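Local coordinates for putative secreted endoglycosylceramidase (Rhodococcus hoagii, PDB 6JYZ), which probably hydrolyses O-glycosidic bonds of galactosylceramide-type glycolipids as a secreted glycoside hydrolase of family 5, at residues A45-L50 with D80-N85; G328-F333 with G357-W362. All coordinates share one frame; numbering follows the deposited sequence.

Interaction 1 of 2, residues A45-L50 with D80-N85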
# COMPACT_ATOMS: atom_id res chain seq x y z
N ALA A 45 -3.41 3.20 5.89
CA ALA A 45 -3.89 3.76 4.62
C ALA A 45 -2.68 4.08 3.73
O ALA A 45 -1.55 4.29 4.18
CB ALA A 45 -4.68 5.05 4.85
N ASN A 46 -2.98 4.12 2.43
CA ASN A 46 -2.10 4.69 1.41
C ASN A 46 -2.12 6.23 1.50
O ASN A 46 -3.19 6.85 1.61
CB ASN A 46 -2.56 4.28 0.02
CG ASN A 46 -2.20 2.84 -0.28
OD1 ASN A 46 -1.11 2.60 -0.85
ND2 ASN A 46 -3.02 1.87 0.10
N VAL A 47 -0.92 6.81 1.40
CA VAL A 47 -0.74 8.27 1.48
C VAL A 47 0.13 8.70 0.29
O VAL A 47 1.29 8.28 0.23
CB VAL A 47 -0.06 8.61 2.82
CG1 VAL A 47 0.36 10.08 2.85
CG2 VAL A 47 -1.04 8.30 3.99
N ASN A 48 -0.44 9.50 -0.59
CA ASN A 48 0.23 9.85 -1.84
C ASN A 48 0.78 11.28 -1.85
O ASN A 48 1.17 11.73 -2.92
CB ASN A 48 -0.69 9.62 -3.02
CG ASN A 48 -1.77 10.65 -3.12
OD1 ASN A 48 -1.95 11.45 -2.19
ND2 ASN A 48 -2.49 10.68 -4.24
N GLY A 49 0.86 11.96 -0.70
CA GLY A 49 1.26 13.37 -0.74
C GLY A 49 2.65 13.61 -1.29
O GLY A 49 2.89 14.76 -1.72
N LEU A 50 3.54 12.64 -1.30
CA LEU A 50 4.87 12.84 -1.88
C LEU A 50 4.96 12.29 -3.30
O LEU A 50 6.02 12.38 -3.92
CB LEU A 50 5.93 12.13 -1.03
CG LEU A 50 5.94 12.56 0.43
CD1 LEU A 50 7.11 11.88 1.09
CD2 LEU A 50 6.07 14.09 0.57
N ASP A 80 -1.71 2.04 12.38
CA ASP A 80 -0.33 1.88 12.80
C ASP A 80 0.63 1.62 11.62
O ASP A 80 1.78 1.30 11.87
CB ASP A 80 -0.14 0.76 13.84
CG ASP A 80 -0.44 -0.60 13.30
OD1 ASP A 80 -0.82 -0.72 12.11
OD2 ASP A 80 -0.25 -1.59 14.09
N VAL A 81 0.15 1.87 10.40
CA VAL A 81 1.05 1.80 9.24
C VAL A 81 0.52 2.79 8.22
O VAL A 81 -0.65 3.11 8.14
CB VAL A 81 1.10 0.36 8.65
CG1 VAL A 81 -0.19 -0.01 7.91
CG2 VAL A 81 2.30 0.16 7.74
N VAL A 82 1.46 3.23 7.39
CA VAL A 82 1.15 4.00 6.19
C VAL A 82 1.91 3.37 5.02
O VAL A 82 3.06 2.96 5.16
CB VAL A 82 1.56 5.46 6.34
CG1 VAL A 82 3.00 5.62 6.71
CG2 VAL A 82 1.34 6.26 5.08
N ARG A 83 1.22 3.24 3.90
CA ARG A 83 1.88 2.90 2.63
C ARG A 83 2.12 4.23 1.93
O ARG A 83 1.21 4.87 1.43
CB ARG A 83 1.04 1.90 1.83
CG ARG A 83 1.77 1.47 0.54
CD ARG A 83 1.03 0.28 -0.06
NE ARG A 83 1.58 -0.16 -1.35
CZ ARG A 83 0.98 -0.01 -2.53
NH1 ARG A 83 -0.07 0.78 -2.71
NH2 ARG A 83 1.51 -0.71 -3.56
N LEU A 84 3.40 4.65 1.98
CA LEU A 84 3.79 5.97 1.48
C LEU A 84 4.14 5.84 -0.00
O LEU A 84 5.13 5.17 -0.35
CB LEU A 84 4.96 6.46 2.34
CG LEU A 84 5.32 7.92 2.09
CD1 LEU A 84 4.27 8.89 2.66
CD2 LEU A 84 6.67 8.19 2.72
N ASN A 85 3.29 6.42 -0.83
CA ASN A 85 3.44 6.23 -2.28
C ASN A 85 4.46 7.26 -2.79
O ASN A 85 4.12 8.45 -2.89
CB ASN A 85 2.08 6.45 -2.95
CG ASN A 85 0.89 5.77 -2.28
OD1 ASN A 85 -0.11 6.46 -2.02
ND2 ASN A 85 0.95 4.47 -2.03
O HOH W 1 -2.13 5.32 7.59
O HOH W 2 3.46 9.94 -0.65
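Asn46 and Val47 pair in parallel with Arg83 and Leu84, the short strand axes coming within 4.7 Å of each other at an angle of 33°. These are the first two strands of the (beta/alpha)8 barrel expected of a family 5 glycoside hydrolase, joined by a beta-alpha-beta crossover through helix 68-75. The backbone ladder runs from Arg83 N to Ala45 O, from Val47 N to Arg83 O and from Asn85 N to Val47 O. Water continues it at both ends. One molecule bridges Ala45 N and Val81 O; another accepts from Leu50 N and donates to Val47 O and Asn85 O.

Asn46 and Arg83 point to the inner face of the barrel, and Asn85 joins them through its amide. The amide oxygen of Asn46 is gripped twice: Asn85 ND2 reaches OD1 at 3.0 Å, in the carbonyl plane on a lone pair, while Arg83 NH1 meets OD1 at 2.8 Å from a direction tilted out of that plane. The two amides are nearly coplanar, whereas the guanidinium, offering its edge, stands almost perpendicular to the Asn46 amide. An extended chain, with CG opposite the backbone N (chi1 -177°), carries Arg83 alongside Asn46 to salt bridges with Asp218, Glu263 and Glu329. Arginine suits this anionic interior, and asparagine can accept from it while Asn46 ND2 donates to Gly328 O and Trp359 O. Asn85 ND2 also bonds Asp123.

Val47, Val82 and Leu84 give the other face an aliphatic surface; Leu84, joined by Leu50 from the loop after strand 38-47, packs on helix 100-115, and Leu84 CD2 lies 4.1 Å from Leu50 CD1. Leu84 CD1 rests 4.1 Å from Val47 CG1. Tighter than an ordinary van der Waals contact is the meeting of Val47 CG2 with Val82 CG2, at 3.3 Å.

Interaction 2 of 2, residues G328-F333 with G357-W362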
# COMPACT_ATOMS: atom_id res chain seq x y z
N GLY A 328 -1.49 -4.40 0.19
CA GLY A 328 -1.08 -3.01 0.13
C GLY A 328 -2.17 -2.07 -0.35
O GLY A 328 -2.00 -0.85 -0.17
N GLU A 329 -3.24 -2.58 -0.97
CA GLU A 329 -4.35 -1.74 -1.35
C GLU A 329 -5.59 -2.57 -1.36
O GLU A 329 -5.62 -3.71 -1.78
CB GLU A 329 -4.30 -1.23 -2.79
CG GLU A 329 -3.15 -0.30 -3.09
CD GLU A 329 -3.20 0.28 -4.50
OE1 GLU A 329 -4.24 0.21 -5.21
OE2 GLU A 329 -2.13 0.76 -4.88
N TRP A 330 -6.66 -1.90 -0.86
CA TRP A 330 -8.03 -2.40 -0.93
C TRP A 330 -8.90 -1.19 -0.70
O TRP A 330 -8.46 -0.16 -0.19
CB TRP A 330 -8.26 -3.48 0.13
CG TRP A 330 -8.24 -2.98 1.54
CD1 TRP A 330 -7.13 -2.83 2.35
CD2 TRP A 330 -9.40 -2.69 2.35
NE1 TRP A 330 -7.52 -2.42 3.62
CE2 TRP A 330 -8.90 -2.34 3.63
CE3 TRP A 330 -10.77 -2.67 2.09
CZ2 TRP A 330 -9.76 -2.07 4.69
CZ3 TRP A 330 -11.63 -2.44 3.15
CH2 TRP A 330 -11.12 -2.14 4.43
N GLY A 331 -10.16 -1.27 -1.13
CA GLY A 331 -11.04 -0.13 -0.85
C GLY A 331 -12.28 -0.21 -1.71
O GLY A 331 -12.33 -0.95 -2.70
N TRP A 332 -13.29 0.55 -1.26
CA TRP A 332 -14.54 0.75 -2.01
C TRP A 332 -14.67 2.22 -2.32
O TRP A 332 -14.22 3.07 -1.55
CB TRP A 332 -15.77 0.22 -1.23
CG TRP A 332 -15.96 -1.24 -1.54
CD1 TRP A 332 -16.86 -1.76 -2.44
CD2 TRP A 332 -15.24 -2.39 -1.02
NE1 TRP A 332 -16.72 -3.13 -2.51
CE2 TRP A 332 -15.73 -3.53 -1.65
CE3 TRP A 332 -14.23 -2.59 -0.06
CZ2 TRP A 332 -15.25 -4.83 -1.44
CZ3 TRP A 332 -13.77 -3.87 0.20
CH2 TRP A 332 -14.26 -4.97 -0.48
N PHE A 333 -15.29 2.51 -3.47
CA PHE A 333 -15.19 3.85 -4.07
C PHE A 333 -16.55 4.49 -4.35
O PHE A 333 -16.56 5.62 -4.86
CB PHE A 333 -14.35 3.76 -5.37
CG PHE A 333 -12.99 3.14 -5.08
CD1 PHE A 333 -12.05 3.87 -4.37
CD2 PHE A 333 -12.72 1.82 -5.47
CE1 PHE A 333 -10.84 3.27 -3.99
CE2 PHE A 333 -11.47 1.27 -5.15
CZ PHE A 333 -10.55 2.01 -4.43
N GLY A 357 -3.11 -4.55 6.22
CA GLY A 357 -3.16 -3.98 4.90
C GLY A 357 -3.41 -2.49 4.93
O GLY A 357 -3.50 -1.88 6.01
N ALA A 358 -3.50 -1.88 3.74
CA ALA A 358 -3.62 -0.43 3.63
C ALA A 358 -4.77 -0.08 2.70
O ALA A 358 -4.77 -0.45 1.51
CB ALA A 358 -2.29 0.19 3.15
N TRP A 359 -5.73 0.71 3.23
CA TRP A 359 -6.84 1.21 2.44
C TRP A 359 -6.36 2.20 1.40
O TRP A 359 -5.49 3.03 1.67
CB TRP A 359 -7.78 1.91 3.45
CG TRP A 359 -8.89 2.71 2.85
CD1 TRP A 359 -8.88 4.05 2.61
CD2 TRP A 359 -10.23 2.24 2.58
NE1 TRP A 359 -10.14 4.46 2.18
CE2 TRP A 359 -10.98 3.39 2.16
CE3 TRP A 359 -10.88 1.01 2.66
CZ2 TRP A 359 -12.35 3.32 1.87
CZ3 TRP A 359 -12.24 0.95 2.37
CH2 TRP A 359 -12.96 2.09 1.99
N TRP A 360 -6.96 2.13 0.21
CA TRP A 360 -6.76 3.16 -0.83
C TRP A 360 -7.98 4.09 -0.71
O TRP A 360 -9.07 3.63 -1.10
CB TRP A 360 -6.66 2.54 -2.24
CG TRP A 360 -6.31 3.61 -3.22
CD1 TRP A 360 -7.18 4.47 -3.87
CD2 TRP A 360 -4.97 4.06 -3.54
NE1 TRP A 360 -6.45 5.37 -4.61
CE2 TRP A 360 -5.11 5.18 -4.38
CE3 TRP A 360 -3.71 3.61 -3.20
CZ2 TRP A 360 -3.99 5.86 -4.90
CZ3 TRP A 360 -2.60 4.31 -3.66
CH2 TRP A 360 -2.76 5.40 -4.50
N SER A 361 -7.86 5.32 -0.24
CA SER A 361 -6.62 5.98 0.17
C SER A 361 -6.95 7.07 1.18
O SER A 361 -8.12 7.42 1.40
CB SER A 361 -5.92 6.56 -1.02
OG SER A 361 -6.68 7.63 -1.54
N TRP A 362 -5.90 7.65 1.76
CA TRP A 362 -6.06 8.72 2.74
C TRP A 362 -6.68 9.94 2.12
O TRP A 362 -7.67 10.49 2.67
CB TRP A 362 -4.69 9.00 3.35
CG TRP A 362 -4.72 10.08 4.39
CD1 TRP A 362 -4.14 11.30 4.30
CD2 TRP A 362 -5.32 9.96 5.66
NE1 TRP A 362 -4.43 12.00 5.46
CE2 TRP A 362 -5.12 11.19 6.30
CE3 TRP A 362 -6.04 8.94 6.31
CZ2 TRP A 362 -5.65 11.46 7.57
CZ3 TRP A 362 -6.58 9.20 7.57
CH2 TRP A 362 -6.37 10.46 8.17
O HOH W 3 -6.40 -2.01 6.27
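Trp330 O receives Trp360 N at 2.8 Å in a nearly straight bond (171°), the firm backbone link between these seventh and eighth strands of the barrel. Ala358 O is held less well: Trp330 N reaches it at 3.4 Å in a weak, bent bond, and Glu329 CA adds a CH...O contact at 3.2 Å. Gly328 O and Trp359 O both accept from Asn46 ND2. Trp330 NE1 donates a hydrogen bond to a water that in turn donates weakly to Gly357 O; Trp359 NE1 is satisfied by Asn383 OD1, and Trp332 NE1 by Gln296 O.

The rings of Trp330 and Trp359 form a T-shaped stack, planes 87° apart, with the CE3-CZ3 edge of Trp359 directed at the Trp330 face. Gly331 CA lies over the face of Trp359, 3.9 Å from the centroid of its six-membered ring; glycine suits this place because a beta carbon would run into Trp360 O. That carbonyl belongs to the cis peptide joining Trp360 to Ser361, and accepts from Asn383 ND2.

Glu329 runs alongside Trp360, its CD 3.6 Å from CE3, while OE1 bonds Tyr294 and OE2 makes a salt bridge to Arg83. Its place on the seventh strand is consistent with that of the nucleophile in family 5 enzymes. Outside the barrel, Trp330 and Trp332 pack on helix 336-353, and Trp330 and Trp359 on Leu405 of helix 399-405; strand 38-47 flanks strand 356-359.

From the N terminus, the chain leaves strand 38-47, passes helix 68-75 and returns at strand 81-86, where interaction 1 closes a loop around that helix. It then runs through the middle strands of the barrel before interaction 2 closes another loop around helix 336-353, between strands 326-330 and 356-359. The two loops follow in series, neither nesting nor crossing. The two contacts nevertheless adjoin, because strand 356-359 comes back beside strand 38-47 and so closes the barrel: Trp359 O lies 2.8 Å from Asn46 N, and Trp362 N 2.8 Å from Asn46 O, both probable hydrogen bonds. The last strand of the barrel is thereby tied to its first.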